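Local coordinates for ASCH domain-containing protein (Enterococcus faecalis, PDB 1T62) that is of unknown function but, as a member of the ASCH family within the PUA-like clan, may bind RNA, at residues B[6-11]-B[150-155]; B[49-54]-B[144-149]; B[69-74]-B[84-89]; B[92-97]-B[138-143]. All coordinates share one frame; numbering follows the deposited sequence.

Contact 1: residues B[6-11]-B[150-155]; sequences EVFWQN and DLYTEK
Phe8, on helix 2-16, meets Tyr152 in an edge-to-face (T-shaped) pair. Tyr152 CD2 sits over one face of the Phe8 ring, displaced toward its rim and 3.4 Å from Phe8 CG. The ring centroids are 5.0 Å apart and the planes stand at 89°. A CH-pi contact adds to this, with Tyr152 CB 3.8 Å from the Phe8 ring centroid and 18° off its normal. At the rim of the same ring, close to its plane, lie Leu151 O, 3.5 Å from Phe8 CE2, and Glu154 OE2, 3.6 Å from Phe8 CD2. Asn11, one helical turn after Val7, reaches tip to tip toward Glu154. As modelled, its ND2 donates to Glu154 OE2 at 2.5 Å, a doubtful length at 3.0 Å resolution; the modelled orientation uses the anti lone pair, with amide and carboxylate planes 24° apart. In the next shell, Ile84 and Ile73 of the sheet pack on Phe8, and Asp150 OD1 is salt-bridged to Lys15. The helix thus lies against the end of strand 140-151 and the loop that follows it. The contact joins an aromatic pair to one amide-carboxylate bond, an apolar centre with a polar edge.

Contact 2: residues B[49-54]-B[144-149]; sequences TATCSS and QSFEVV
Phe146 reaches Thr49 and Thr51 because its CG stands between the backbone N and the carbonyl carbon (chi1 53°), which puts CG on the side of strand 50-54 with the ring beyond it. Thr51 OG1, anti to its carbonyl carbon (chi1 -43°), lies beside the backbone N and meets that ring. The two segments form an antiparallel pair at one margin of the mixed five-stranded sheet, where strand 50-54 is the outermost strand of this chain beside the long strand 140-151. Ala50 and Ser145 are a non-hydrogen-bonded pair, and Thr51 and Gln144 a hydrogen-bonded one. Thr51 N donates to Gln144 O at 3.1 Å and Gln144 N returns the bond to Thr51 O at 3.2 Å. Two residues along, Phe146 N gives a single bond to Thr49 O at 3.1 Å, so the pairing runs past the start of strand 50-54. An additional CA-H...O contact joins Ala50 CA to Gln144 O at 3.2 Å. Ala50 and Ser145 share one face of the sheet, and Phe102 and Ala105 of helix 100-105 pack on Ala50. Thr51 and Gln144 share the other, where Gln144 OE1 is held by Thr87 OG1 and Ile85 packs on Phe146. The second subunit comes close here as well: His166 from its C-terminal histidine tag packs on Thr51. The Thr49 carbonyl lies over one face of the Phe146 ring, offset toward the rim, with Thr49 O 3.5 Å from Phe146 CD1, while Thr51 OG1 approaches Phe146 CE1 obliquely, the two side chains crossing at about a right angle.

Contact 3: residues B[69-74]-B[84-89]; sequences GQYDII and IIRTTK
Tyr71 and Arg86 face each other across the beta hairpin formed by strands 71-75 and 81-94, where 81-94 is the middle strand of the five in the sheet. They form an antiparallel non-hydrogen-bonded pair, as do Ile73 and Ile84. Between these pairs Asp72 and Ile85 are hydrogen-bonded twice: Asp72 N to Ile85 O at 3.2 Å and Ile85 N to Asp72 O at 3.1 Å. The pairing extends before strand 71-75 through Thr87 N, which binds Gln70 O at 3.0 Å in a nearly straight bond (173°), and through Gly69 N to Thr87 O. Gly69 has a positive phi (92°), at which a beta carbon would press on the preceding carbonyl oxygen. Tyr71 and Arg86 run side by side in the same direction. Arg86 CG, anti to its backbone N (chi1 -154°), lies over one face of the phenol, 3.9 Å from the Tyr71 ring centroid, a CH-pi contact. Arg86 NH1 goes on to a salt bridge with Glu147 on the next strand. Ile84 CD1 comes up obliquely to Tyr71 CD2. The other face of the sheet carries Asp72, Ile85 and Ile74, with Ile74 CG1 4.2 Å from Ile85 CD1. There Gln70 NE2 gives Asp72 OD1 a bond of 2.7 Å on the syn lone pair, and Asp72 OD2 accepts from Trp26 NE1. The buried Asp72 carboxylate therefore has a donor on each oxygen, both of them neutral N-H groups, which would spread its negative charge without neutralising it.

Contact 4: residues B[92-97]-B[138-143]; sequences IMPMNK and DMLLVC
Strands 92-94 and 140-143 run antiparallel, their N-to-C directions 144° apart and their axes 4.4 Å from each other at closest approach. Met93 and Leu141 form the hydrogen-bonded pair, with Met93 N to Leu141 O at 3.1 Å and Leu141 N to Met93 O at 2.9 Å. In the second of these the donor stands well above the carbonyl plane. Met95 N, at the start of a 3-10 turn, extends the bonding to Met139 O at 3.2 Å. On the face shared by Ile92, Pro94, Leu140 and Val142, the Pro94 ring and Leu140 lie side by side and point the same way, Pro94 CG 3.7 Å from Leu140 CD1. Ile92 CG2 meets Leu140 CG at 4.1 Å, the two side chains set obliquely, and Leu55 of helix 55-60 packs on Leu140 and Val142. In this PUA-clan ASCH domain these are the end of strand 81-94, the middle strand, and the start of its neighbour 140-151; the chain leaves the sheet by the 3-10 turn 95-97. On the face of Met93 and Leu141, the thioether of Met93 bends at chi3 (97°), and its CE lies against Cys143 SG. Met95 CG, anti to its backbone N, reaches Leu141 CD1 at 3.8 Å, the two side chains crossing at a slant. Helix 113-128 closes over this side, with Tyr117 and His120 on Met95 and Phe124 on Leu141. At the exposed rim, Asn96 and Asp138 run alongside each other with their amide and carboxylate planes 62° apart, Asn96 OD1 resting on Asp138 CB.

Strand 140-151 threads contacts 4, 2 and 1 in that order, and strand 81-94 links contacts 3 and 4. Contacts 2 and 3 are the closest pair, with centres about 7 Å apart, and Ser145 O lies 2.6 Å from Thr88 N between them, a probable hydrogen bond. Contact 3 touches contact 1 where Trp9 packs on Ile73 and where Ile84 N lies 2.7 Å from Asp150 O, a probable hydrogen bond. Contact 2 reaches contact 4 in a similar way, Ser53 O lying 2.8 Å from Val142 N, also a probable hydrogen bond. Contacts 1 and 4 do not touch: their centres are about 33 Å apart, on opposite sides of the chain's centre. No ligand site is established here.

Contact 1: residues B[6-11]-B[150-155]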
loop_
_atom_site.group_PDB
_atom_site.type_symbol
_atom_site.label_atom_id
_atom_site.label_comp_id
_atom_site.label_asym_id
_atom_site.label_seq_id
_atom_site.Cartn_x
_atom_site.Cartn_y
_atom_site.Cartn_z
ATOM N N GLU B 6 -8.196 -2.048 -12.491
ATOM C CA GLU B 6 -9.000 -1.975 -13.707
ATOM C C GLU B 6 -9.723 -3.320 -13.888
ATOM O O GLU B 6 -10.911 -3.357 -14.211
ATOM C CB GLU B 6 -8.093 -1.683 -14.911
ATOM C CG GLU B 6 -8.818 -1.482 -16.236
ATOM C CD GLU B 6 -7.868 -1.477 -17.431
ATOM O OE1 GLU B 6 -6.871 -0.716 -17.393
ATOM O OE2 GLU B 6 -8.128 -2.231 -18.403
ATOM N N VAL B 7 -8.989 -4.408 -13.645
ATOM C CA VAL B 7 -9.468 -5.793 -13.759
ATOM C C VAL B 7 -10.450 -6.191 -12.647
ATOM O O VAL B 7 -11.507 -6.769 -12.902
ATOM C CB VAL B 7 -8.262 -6.780 -13.733
ATOM C CG1 VAL B 7 -8.735 -8.213 -13.585
ATOM C CG2 VAL B 7 -7.432 -6.621 -15.013
ATOM N N PHE B 8 -10.089 -5.896 -11.409
ATOM C CA PHE B 8 -10.945 -6.216 -10.276
ATOM C C PHE B 8 -12.323 -5.614 -10.533
ATOM O O PHE B 8 -13.339 -6.310 -10.498
ATOM C CB PHE B 8 -10.337 -5.616 -9.004
ATOM C CG PHE B 8 -11.148 -5.837 -7.748
ATOM C CD1 PHE B 8 -11.074 -4.914 -6.697
ATOM C CD2 PHE B 8 -11.905 -6.991 -7.569
ATOM C CE1 PHE B 8 -11.728 -5.140 -5.495
ATOM C CE2 PHE B 8 -12.567 -7.224 -6.358
ATOM C CZ PHE B 8 -12.474 -6.298 -5.322
ATOM N N TRP B 9 -12.356 -4.318 -10.816
ATOM C CA TRP B 9 -13.625 -3.656 -11.035
ATOM C C TRP B 9 -14.333 -4.185 -12.258
ATOM O O TRP B 9 -15.547 -4.391 -12.238
ATOM C CB TRP B 9 -13.438 -2.145 -11.147
ATOM C CG TRP B 9 -14.690 -1.428 -10.769
ATOM C CD1 TRP B 9 -15.351 -1.484 -9.560
ATOM C CD2 TRP B 9 -15.485 -0.628 -11.620
ATOM N NE1 TRP B 9 -16.519 -0.770 -9.623
ATOM C CE2 TRP B 9 -16.628 -0.233 -10.877
ATOM C CE3 TRP B 9 -15.352 -0.206 -12.941
ATOM C CZ2 TRP B 9 -17.627 0.560 -11.422
ATOM C CZ3 TRP B 9 -16.338 0.578 -13.481
ATOM C CH2 TRP B 9 -17.467 0.955 -12.725
ATOM N N GLN B 10 -13.571 -4.392 -13.328
ATOM C CA GLN B 10 -14.109 -4.938 -14.574
ATOM C C GLN B 10 -14.867 -6.212 -14.169
ATOM O O GLN B 10 -16.071 -6.326 -14.387
ATOM C CB GLN B 10 -12.942 -5.266 -15.519
ATOM C CG GLN B 10 -13.302 -5.728 -16.924
ATOM C CD GLN B 10 -12.072 -6.227 -17.704
ATOM O OE1 GLN B 10 -11.117 -5.477 -17.943
ATOM N NE2 GLN B 10 -12.097 -7.500 -18.097
ATOM N N ASN B 11 -14.164 -7.153 -13.548
ATOM C CA ASN B 11 -14.805 -8.381 -13.124
ATOM C C ASN B 11 -16.081 -8.058 -12.346
ATOM O O ASN B 11 -17.086 -8.752 -12.480
ATOM C CB ASN B 11 -13.874 -9.222 -12.239
ATOM C CG ASN B 11 -12.634 -9.758 -12.986
ATOM O OD1 ASN B 11 -12.656 -9.981 -14.206
ATOM N ND2 ASN B 11 -11.554 -9.995 -12.233
ATOM N N ASP B 150 -17.912 -6.564 -2.615
ATOM C CA ASP B 150 -17.106 -7.503 -3.388
ATOM C C ASP B 150 -15.703 -7.622 -2.783
ATOM O O ASP B 150 -15.137 -6.639 -2.310
ATOM C CB ASP B 150 -17.028 -7.032 -4.845
ATOM C CG ASP B 150 -16.388 -8.064 -5.779
ATOM O OD1 ASP B 150 -16.349 -7.800 -7.003
ATOM O OD2 ASP B 150 -15.919 -9.132 -5.314
ATOM N N LEU B 151 -15.157 -8.834 -2.774
ATOM C CA LEU B 151 -13.814 -9.075 -2.253
ATOM C C LEU B 151 -12.906 -9.391 -3.434
ATOM O O LEU B 151 -13.348 -10.010 -4.406
ATOM C CB LEU B 151 -13.810 -10.263 -1.301
ATOM C CG LEU B 151 -14.599 -10.163 0.002
ATOM C CD1 LEU B 151 -14.537 -11.497 0.716
ATOM C CD2 LEU B 151 -14.028 -9.052 0.873
ATOM N N TYR B 152 -11.645 -8.970 -3.346
ATOM C CA TYR B 152 -10.672 -9.209 -4.412
ATOM C C TYR B 152 -10.088 -10.586 -4.239
ATOM O O TYR B 152 -9.092 -10.752 -3.546
ATOM C CB TYR B 152 -9.554 -8.171 -4.363
ATOM C CG TYR B 152 -8.470 -8.344 -5.412
ATOM C CD1 TYR B 152 -7.275 -8.998 -5.108
ATOM C CD2 TYR B 152 -8.620 -7.813 -6.702
ATOM C CE1 TYR B 152 -6.246 -9.114 -6.062
ATOM C CE2 TYR B 152 -7.599 -7.926 -7.666
ATOM C CZ TYR B 152 -6.414 -8.574 -7.336
ATOM O OH TYR B 152 -5.389 -8.660 -8.257
ATOM N N THR B 153 -10.722 -11.567 -4.871
ATOM C CA THR B 153 -10.290 -12.953 -4.801
ATOM C C THR B 153 -9.392 -13.333 -5.977
ATOM O O THR B 153 -8.971 -14.484 -6.087
ATOM C CB THR B 153 -11.492 -13.909 -4.793
ATOM O OG1 THR B 153 -12.308 -13.653 -5.943
ATOM C CG2 THR B 153 -12.314 -13.733 -3.527
ATOM N N GLU B 154 -9.118 -12.381 -6.868
ATOM C CA GLU B 154 -8.234 -12.628 -8.007
ATOM C C GLU B 154 -6.834 -12.865 -7.437
ATOM O O GLU B 154 -5.947 -13.401 -8.105
ATOM C CB GLU B 154 -8.210 -11.413 -8.939
ATOM C CG GLU B 154 -9.469 -11.243 -9.767
ATOM C CD GLU B 154 -10.613 -10.576 -9.021
ATOM O OE1 GLU B 154 -10.714 -10.730 -7.784
ATOM O OE2 GLU B 154 -11.428 -9.904 -9.690
ATOM N N LYS B 155 -6.676 -12.454 -6.178
ATOM C CA LYS B 155 -5.442 -12.556 -5.402
ATOM C C LYS B 155 -4.959 -13.996 -5.215
ATOM O O LYS B 155 -3.762 -14.227 -5.032
ATOM C CB LYS B 155 -5.662 -11.910 -4.027
ATOM C CG LYS B 155 -4.396 -11.675 -3.200
ATOM C CD LYS B 155 -4.723 -11.042 -1.835
ATOM C CE LYS B 155 -5.489 -9.721 -1.986
ATOM N NZ LYS B 155 -5.874 -9.101 -0.687
#

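Contact 2: residues B[49-54]-B[144-149]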
loop_
_atom_site.group_PDB
_atom_site.type_symbol
_atom_site.label_atom_id
_atom_site.label_comp_id
_atom_site.label_asym_id
_atom_site.label_seq_id
_atom_site.Cartn_x
_atom_site.Cartn_y
_atom_site.Cartn_z
ATOM N N THR B 49 -17.725 -0.661 9.352
ATOM C CA THR B 49 -18.586 -0.309 8.236
ATOM C C THR B 49 -18.746 1.183 8.004
ATOM O O THR B 49 -19.654 1.604 7.289
ATOM C CB THR B 49 -19.959 -0.902 8.450
ATOM O OG1 THR B 49 -20.620 -0.196 9.506
ATOM C CG2 THR B 49 -19.828 -2.332 8.867
ATOM N N ALA B 50 -17.876 1.980 8.620
ATOM C CA ALA B 50 -17.917 3.431 8.466
ATOM C C ALA B 50 -16.519 4.043 8.424
ATOM O O ALA B 50 -15.537 3.428 8.846
ATOM C CB ALA B 50 -18.708 4.055 9.586
ATOM N N THR B 51 -16.456 5.272 7.921
ATOM C CA THR B 51 -15.216 6.020 7.784
ATOM C C THR B 51 -15.503 7.493 7.984
ATOM O O THR B 51 -16.653 7.922 8.086
ATOM C CB THR B 51 -14.654 5.883 6.378
ATOM O OG1 THR B 51 -14.764 4.523 5.965
ATOM C CG2 THR B 51 -13.207 6.297 6.338
ATOM N N CYS B 52 -14.445 8.278 8.026
ATOM C CA CYS B 52 -14.615 9.700 8.167
ATOM C C CYS B 52 -13.359 10.388 7.684
ATOM O O CYS B 52 -12.241 9.929 7.931
ATOM C CB CYS B 52 -14.923 10.070 9.619
ATOM S SG CYS B 52 -13.659 9.632 10.791
ATOM N N SER B 53 -13.570 11.474 6.952
ATOM C CA SER B 53 -12.493 12.272 6.409
ATOM C C SER B 53 -12.789 13.703 6.811
ATOM O O SER B 53 -13.891 13.999 7.273
ATOM C CB SER B 53 -12.442 12.123 4.878
ATOM O OG SER B 53 -13.737 12.197 4.295
ATOM N N SER B 54 -11.800 14.578 6.646
ATOM C CA SER B 54 -11.939 15.995 6.994
ATOM C C SER B 54 -12.639 16.782 5.921
ATOM O O SER B 54 -12.131 16.887 4.815
ATOM C CB SER B 54 -10.569 16.630 7.216
ATOM O OG SER B 54 -10.695 18.034 7.331
ATOM N N GLN B 144 -19.106 8.362 6.094
ATOM C CA GLN B 144 -19.676 7.425 5.126
ATOM C C GLN B 144 -20.013 6.085 5.746
ATOM O O GLN B 144 -19.231 5.521 6.500
ATOM C CB GLN B 144 -18.702 7.155 3.991
ATOM C CG GLN B 144 -18.463 8.306 3.063
ATOM C CD GLN B 144 -17.397 7.978 2.047
ATOM O OE1 GLN B 144 -17.591 7.146 1.151
ATOM N NE2 GLN B 144 -16.249 8.620 2.191
ATOM N N SER B 145 -21.188 5.574 5.416
ATOM C CA SER B 145 -21.615 4.275 5.896
ATOM C C SER B 145 -21.750 3.444 4.636
ATOM O O SER B 145 -22.534 3.761 3.741
ATOM C CB SER B 145 -22.931 4.400 6.634
ATOM O OG SER B 145 -22.743 5.193 7.793
ATOM N N PHE B 146 -20.953 2.387 4.569
ATOM C CA PHE B 146 -20.904 1.526 3.402
ATOM C C PHE B 146 -21.086 0.049 3.742
ATOM O O PHE B 146 -21.159 -0.331 4.914
ATOM C CB PHE B 146 -19.538 1.698 2.725
ATOM C CG PHE B 146 -18.378 1.492 3.665
ATOM C CD1 PHE B 146 -17.897 2.542 4.445
ATOM C CD2 PHE B 146 -17.827 0.220 3.846
ATOM C CE1 PHE B 146 -16.893 2.335 5.393
ATOM C CE2 PHE B 146 -16.819 -0.001 4.797
ATOM C CZ PHE B 146 -16.355 1.060 5.570
ATOM N N GLU B 147 -21.147 -0.768 2.691
ATOM C CA GLU B 147 -21.255 -2.210 2.821
ATOM C C GLU B 147 -20.275 -2.849 1.839
ATOM O O GLU B 147 -20.126 -2.378 0.712
ATOM C CB GLU B 147 -22.692 -2.693 2.563
ATOM C CG GLU B 147 -23.350 -2.330 1.238
ATOM C CD GLU B 147 -24.835 -2.753 1.214
ATOM O OE1 GLU B 147 -25.558 -2.462 0.236
ATOM O OE2 GLU B 147 -25.287 -3.386 2.198
ATOM N N VAL B 148 -19.562 -3.884 2.285
ATOM C CA VAL B 148 -18.617 -4.562 1.412
ATOM C C VAL B 148 -19.424 -5.296 0.366
ATOM O O VAL B 148 -20.191 -6.220 0.655
ATOM C CB VAL B 148 -17.718 -5.532 2.184
ATOM C CG1 VAL B 148 -17.093 -6.561 1.219
ATOM C CG2 VAL B 148 -16.622 -4.733 2.878
ATOM N N VAL B 149 -19.220 -4.861 -0.865
ATOM C CA VAL B 149 -19.957 -5.349 -2.016
ATOM C C VAL B 149 -19.194 -6.361 -2.892
ATOM O O VAL B 149 -19.761 -6.958 -3.789
ATOM C CB VAL B 149 -20.421 -4.081 -2.808
ATOM C CG1 VAL B 149 -19.848 -4.064 -4.202
ATOM C CG2 VAL B 149 -21.919 -3.966 -2.761
#

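Contact 3: residues B[69-74]-B[84-89]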
loop_
_atom_site.group_PDB
_atom_site.type_symbol
_atom_site.label_atom_id
_atom_site.label_comp_id
_atom_site.label_asym_id
_atom_site.label_seq_id
_atom_site.Cartn_x
_atom_site.Cartn_y
_atom_site.Cartn_z
ATOM N N GLY B 69 -24.624 6.032 -2.442
ATOM C CA GLY B 69 -24.691 5.050 -3.508
ATOM C C GLY B 69 -23.438 4.799 -4.321
ATOM O O GLY B 69 -23.381 3.814 -5.053
ATOM N N GLN B 70 -22.444 5.672 -4.200
ATOM C CA GLN B 70 -21.201 5.535 -4.955
ATOM C C GLN B 70 -20.370 4.344 -4.496
ATOM O O GLN B 70 -20.628 3.769 -3.440
ATOM C CB GLN B 70 -20.354 6.789 -4.807
ATOM C CG GLN B 70 -19.801 6.950 -3.412
ATOM C CD GLN B 70 -18.637 7.910 -3.348
ATOM O OE1 GLN B 70 -18.767 9.094 -3.658
ATOM N NE2 GLN B 70 -17.484 7.401 -2.940
ATOM N N TYR B 71 -19.367 3.988 -5.298
ATOM C CA TYR B 71 -18.470 2.880 -4.980
ATOM C C TYR B 71 -17.025 3.329 -4.786
ATOM O O TYR B 71 -16.589 4.359 -5.302
ATOM C CB TYR B 71 -18.477 1.821 -6.080
ATOM C CG TYR B 71 -19.796 1.135 -6.306
ATOM C CD1 TYR B 71 -20.733 1.664 -7.189
ATOM C CD2 TYR B 71 -20.096 -0.058 -5.659
ATOM C CE1 TYR B 71 -21.935 1.017 -7.429
ATOM C CE2 TYR B 71 -21.294 -0.716 -5.881
ATOM C CZ TYR B 71 -22.215 -0.175 -6.766
ATOM O OH TYR B 71 -23.425 -0.807 -6.969
ATOM N N ASP B 72 -16.288 2.530 -4.033
ATOM C CA ASP B 72 -14.892 2.801 -3.779
ATOM C C ASP B 72 -14.122 1.497 -3.762
ATOM O O ASP B 72 -14.494 0.557 -3.059
ATOM C CB ASP B 72 -14.708 3.496 -2.441
ATOM C CG ASP B 72 -15.313 4.872 -2.419
ATOM O OD1 ASP B 72 -16.559 4.963 -2.361
ATOM O OD2 ASP B 72 -14.542 5.856 -2.462
ATOM N N ILE B 73 -13.060 1.433 -4.556
ATOM C CA ILE B 73 -12.226 0.250 -4.584
ATOM C C ILE B 73 -11.266 0.446 -3.413
ATOM O O ILE B 73 -10.652 1.501 -3.284
ATOM C CB ILE B 73 -11.485 0.157 -5.934
ATOM C CG1 ILE B 73 -12.519 0.014 -7.058
ATOM C CG2 ILE B 73 -10.544 -1.028 -5.947
ATOM C CD1 ILE B 73 -11.951 0.093 -8.465
ATOM N N ILE B 74 -11.159 -0.552 -2.543
ATOM C CA ILE B 74 -10.292 -0.453 -1.367
ATOM C C ILE B 74 -8.995 -1.257 -1.446
ATOM O O ILE B 74 -9.013 -2.446 -1.761
ATOM C CB ILE B 74 -11.041 -0.904 -0.120
ATOM C CG1 ILE B 74 -12.240 0.007 0.114
ATOM C CG2 ILE B 74 -10.108 -0.932 1.057
ATOM C CD1 ILE B 74 -11.869 1.457 0.280
ATOM N N ILE B 84 -14.336 -4.076 -2.759
ATOM C CA ILE B 84 -15.019 -2.887 -3.228
ATOM C C ILE B 84 -16.258 -2.697 -2.335
ATOM O O ILE B 84 -16.892 -3.662 -1.902
ATOM C CB ILE B 84 -15.357 -2.969 -4.753
ATOM C CG1 ILE B 84 -16.829 -2.698 -4.979
ATOM C CG2 ILE B 84 -14.920 -4.273 -5.342
ATOM C CD1 ILE B 84 -17.092 -1.242 -5.209
ATOM N N ILE B 85 -16.572 -1.440 -2.029
ATOM C CA ILE B 85 -17.682 -1.133 -1.144
ATOM C C ILE B 85 -18.685 -0.140 -1.712
ATOM O O ILE B 85 -18.378 0.630 -2.621
ATOM C CB ILE B 85 -17.141 -0.572 0.162
ATOM C CG1 ILE B 85 -16.429 0.754 -0.099
ATOM C CG2 ILE B 85 -16.131 -1.532 0.745
ATOM C CD1 ILE B 85 -16.021 1.472 1.146
ATOM N N ARG B 86 -19.891 -0.156 -1.159
ATOM C CA ARG B 86 -20.921 0.769 -1.603
ATOM C C ARG B 86 -21.388 1.636 -0.441
ATOM O O ARG B 86 -21.704 1.130 0.639
ATOM C CB ARG B 86 -22.115 0.024 -2.181
ATOM C CG ARG B 86 -22.840 0.874 -3.171
ATOM C CD ARG B 86 -24.276 1.099 -2.818
ATOM N NE ARG B 86 -25.120 0.036 -3.344
ATOM C CZ ARG B 86 -25.339 -1.099 -2.706
ATOM N NH1 ARG B 86 -24.767 -1.292 -1.528
ATOM N NH2 ARG B 86 -26.123 -2.022 -3.236
ATOM N N THR B 87 -21.430 2.943 -0.664
ATOM C CA THR B 87 -21.853 3.876 0.372
ATOM C C THR B 87 -23.374 3.981 0.400
ATOM O O THR B 87 -23.995 4.318 -0.602
ATOM C CB THR B 87 -21.249 5.279 0.123
ATOM O OG1 THR B 87 -19.822 5.172 -0.011
ATOM C CG2 THR B 87 -21.563 6.197 1.278
ATOM N N THR B 88 -23.972 3.679 1.549
ATOM C CA THR B 88 -25.422 3.743 1.699
ATOM C C THR B 88 -25.813 5.011 2.438
ATOM O O THR B 88 -26.996 5.327 2.553
ATOM C CB THR B 88 -25.969 2.548 2.516
ATOM O OG1 THR B 88 -25.270 2.459 3.764
ATOM C CG2 THR B 88 -25.785 1.246 1.773
ATOM N N LYS B 89 -24.820 5.749 2.927
ATOM C CA LYS B 89 -25.100 6.962 3.691
ATOM C C LYS B 89 -23.907 7.910 3.769
ATOM O O LYS B 89 -22.790 7.486 3.968
ATOM C CB LYS B 89 -25.529 6.534 5.098
ATOM C CG LYS B 89 -25.895 7.628 6.077
ATOM C CD LYS B 89 -26.263 6.994 7.415
ATOM C CE LYS B 89 -26.525 8.037 8.460
ATOM N NZ LYS B 89 -25.378 8.974 8.562
#

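Contact 4: residues B[92-97]-B[138-143]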
loop_
_atom_site.group_PDB
_atom_site.type_symbol
_atom_site.label_atom_id
_atom_site.label_comp_id
_atom_site.label_asym_id
_atom_site.label_seq_id
_atom_site.Cartn_x
_atom_site.Cartn_y
_atom_site.Cartn_z
ATOM N N ILE B 92 -22.449 14.711 7.312
ATOM C CA ILE B 92 -21.512 15.715 7.803
ATOM C C ILE B 92 -21.828 16.053 9.256
ATOM O O ILE B 92 -22.941 16.474 9.548
ATOM C CB ILE B 92 -21.612 17.008 6.979
ATOM C CG1 ILE B 92 -21.326 16.710 5.509
ATOM C CG2 ILE B 92 -20.645 18.036 7.512
ATOM C CD1 ILE B 92 -21.422 17.913 4.642
ATOM N N MET B 93 -20.861 15.863 10.158
ATOM C CA MET B 93 -21.072 16.170 11.578
ATOM C C MET B 93 -19.799 16.646 12.274
ATOM O O MET B 93 -18.701 16.210 11.937
ATOM C CB MET B 93 -21.608 14.950 12.321
ATOM C CG MET B 93 -20.544 13.938 12.652
ATOM S SD MET B 93 -21.193 12.549 13.564
ATOM C CE MET B 93 -21.438 11.382 12.217
ATOM N N PRO B 94 -19.936 17.546 13.266
ATOM C CA PRO B 94 -18.800 18.092 14.018
ATOM C C PRO B 94 -18.129 16.968 14.787
ATOM O O PRO B 94 -18.813 16.149 15.399
ATOM C CB PRO B 94 -19.457 19.103 14.948
ATOM C CG PRO B 94 -20.711 19.485 14.214
ATOM C CD PRO B 94 -21.191 18.148 13.733
ATOM N N MET B 95 -16.801 16.928 14.775
ATOM C CA MET B 95 -16.095 15.857 15.460
ATOM C C MET B 95 -16.461 15.683 16.929
ATOM O O MET B 95 -16.584 14.558 17.403
ATOM C CB MET B 95 -14.592 16.041 15.338
ATOM C CG MET B 95 -13.866 14.758 15.605
ATOM S SD MET B 95 -12.143 14.873 15.197
ATOM C CE MET B 95 -11.414 13.952 16.544
ATOM N N ASN B 96 -16.641 16.794 17.639
ATOM C CA ASN B 96 -16.985 16.775 19.061
ATOM C C ASN B 96 -18.423 16.346 19.332
ATOM O O ASN B 96 -18.853 16.301 20.484
ATOM C CB ASN B 96 -16.756 18.160 19.671
ATOM C CG ASN B 96 -17.617 19.235 19.028
ATOM O OD1 ASN B 96 -17.447 20.420 19.298
ATOM N ND2 ASN B 96 -18.546 18.826 18.179
ATOM N N LYS B 97 -19.160 16.032 18.270
ATOM C CA LYS B 97 -20.556 15.613 18.376
ATOM C C LYS B 97 -20.796 14.172 17.931
ATOM O O LYS B 97 -21.943 13.765 17.798
ATOM C CB LYS B 97 -21.443 16.537 17.535
ATOM C CG LYS B 97 -22.163 17.630 18.319
ATOM C CD LYS B 97 -22.795 18.693 17.400
ATOM C CE LYS B 97 -23.793 18.107 16.381
ATOM N NZ LYS B 97 -24.416 19.144 15.479
ATOM N N ASP B 138 -13.678 21.096 16.809
ATOM C CA ASP B 138 -14.951 20.771 16.194
ATOM C C ASP B 138 -14.937 20.861 14.674
ATOM O O ASP B 138 -15.917 21.278 14.064
ATOM C CB ASP B 138 -16.024 21.685 16.763
ATOM C CG ASP B 138 -15.635 23.139 16.669
ATOM O OD1 ASP B 138 -16.461 24.009 17.007
ATOM O OD2 ASP B 138 -14.493 23.423 16.250
ATOM N N MET B 139 -13.827 20.471 14.062
ATOM C CA MET B 139 -13.762 20.511 12.625
ATOM C C MET B 139 -14.776 19.510 12.124
ATOM O O MET B 139 -14.878 18.401 12.643
ATOM C CB MET B 139 -12.375 20.134 12.128
ATOM C CG MET B 139 -11.936 18.743 12.493
ATOM S SD MET B 139 -10.705 18.186 11.322
ATOM C CE MET B 139 -11.780 17.757 10.001
ATOM N N LEU B 140 -15.544 19.934 11.128
ATOM C CA LEU B 140 -16.570 19.119 10.505
ATOM C C LEU B 140 -15.968 17.858 9.866
ATOM O O LEU B 140 -14.904 17.914 9.253
ATOM C CB LEU B 140 -17.279 19.963 9.441
ATOM C CG LEU B 140 -18.570 20.745 9.741
ATOM C CD1 LEU B 140 -18.885 20.729 11.225
ATOM C CD2 LEU B 140 -18.444 22.168 9.221
ATOM N N LEU B 141 -16.652 16.727 10.023
ATOM C CA LEU B 141 -16.217 15.454 9.444
ATOM C C LEU B 141 -17.174 15.000 8.361
ATOM O O LEU B 141 -18.372 15.278 8.414
ATOM C CB LEU B 141 -16.192 14.350 10.487
ATOM C CG LEU B 141 -15.060 14.294 11.486
ATOM C CD1 LEU B 141 -15.356 13.198 12.486
ATOM C CD2 LEU B 141 -13.752 14.032 10.766
ATOM N N VAL B 142 -16.640 14.286 7.381
ATOM C CA VAL B 142 -17.454 13.748 6.308
ATOM C C VAL B 142 -17.530 12.239 6.571
ATOM O O VAL B 142 -16.565 11.501 6.346
ATOM C CB VAL B 142 -16.816 14.032 4.940
ATOM C CG1 VAL B 142 -17.637 13.379 3.843
ATOM C CG2 VAL B 142 -16.729 15.537 4.717
ATOM N N CYS B 143 -18.682 11.796 7.068
ATOM C CA CYS B 143 -18.903 10.398 7.411
ATOM C C CYS B 143 -19.639 9.559 6.354
ATOM O O CYS B 143 -20.661 9.978 5.802
ATOM C CB CYS B 143 -19.660 10.332 8.738
ATOM S SG CYS B 143 -18.855 11.229 10.102
#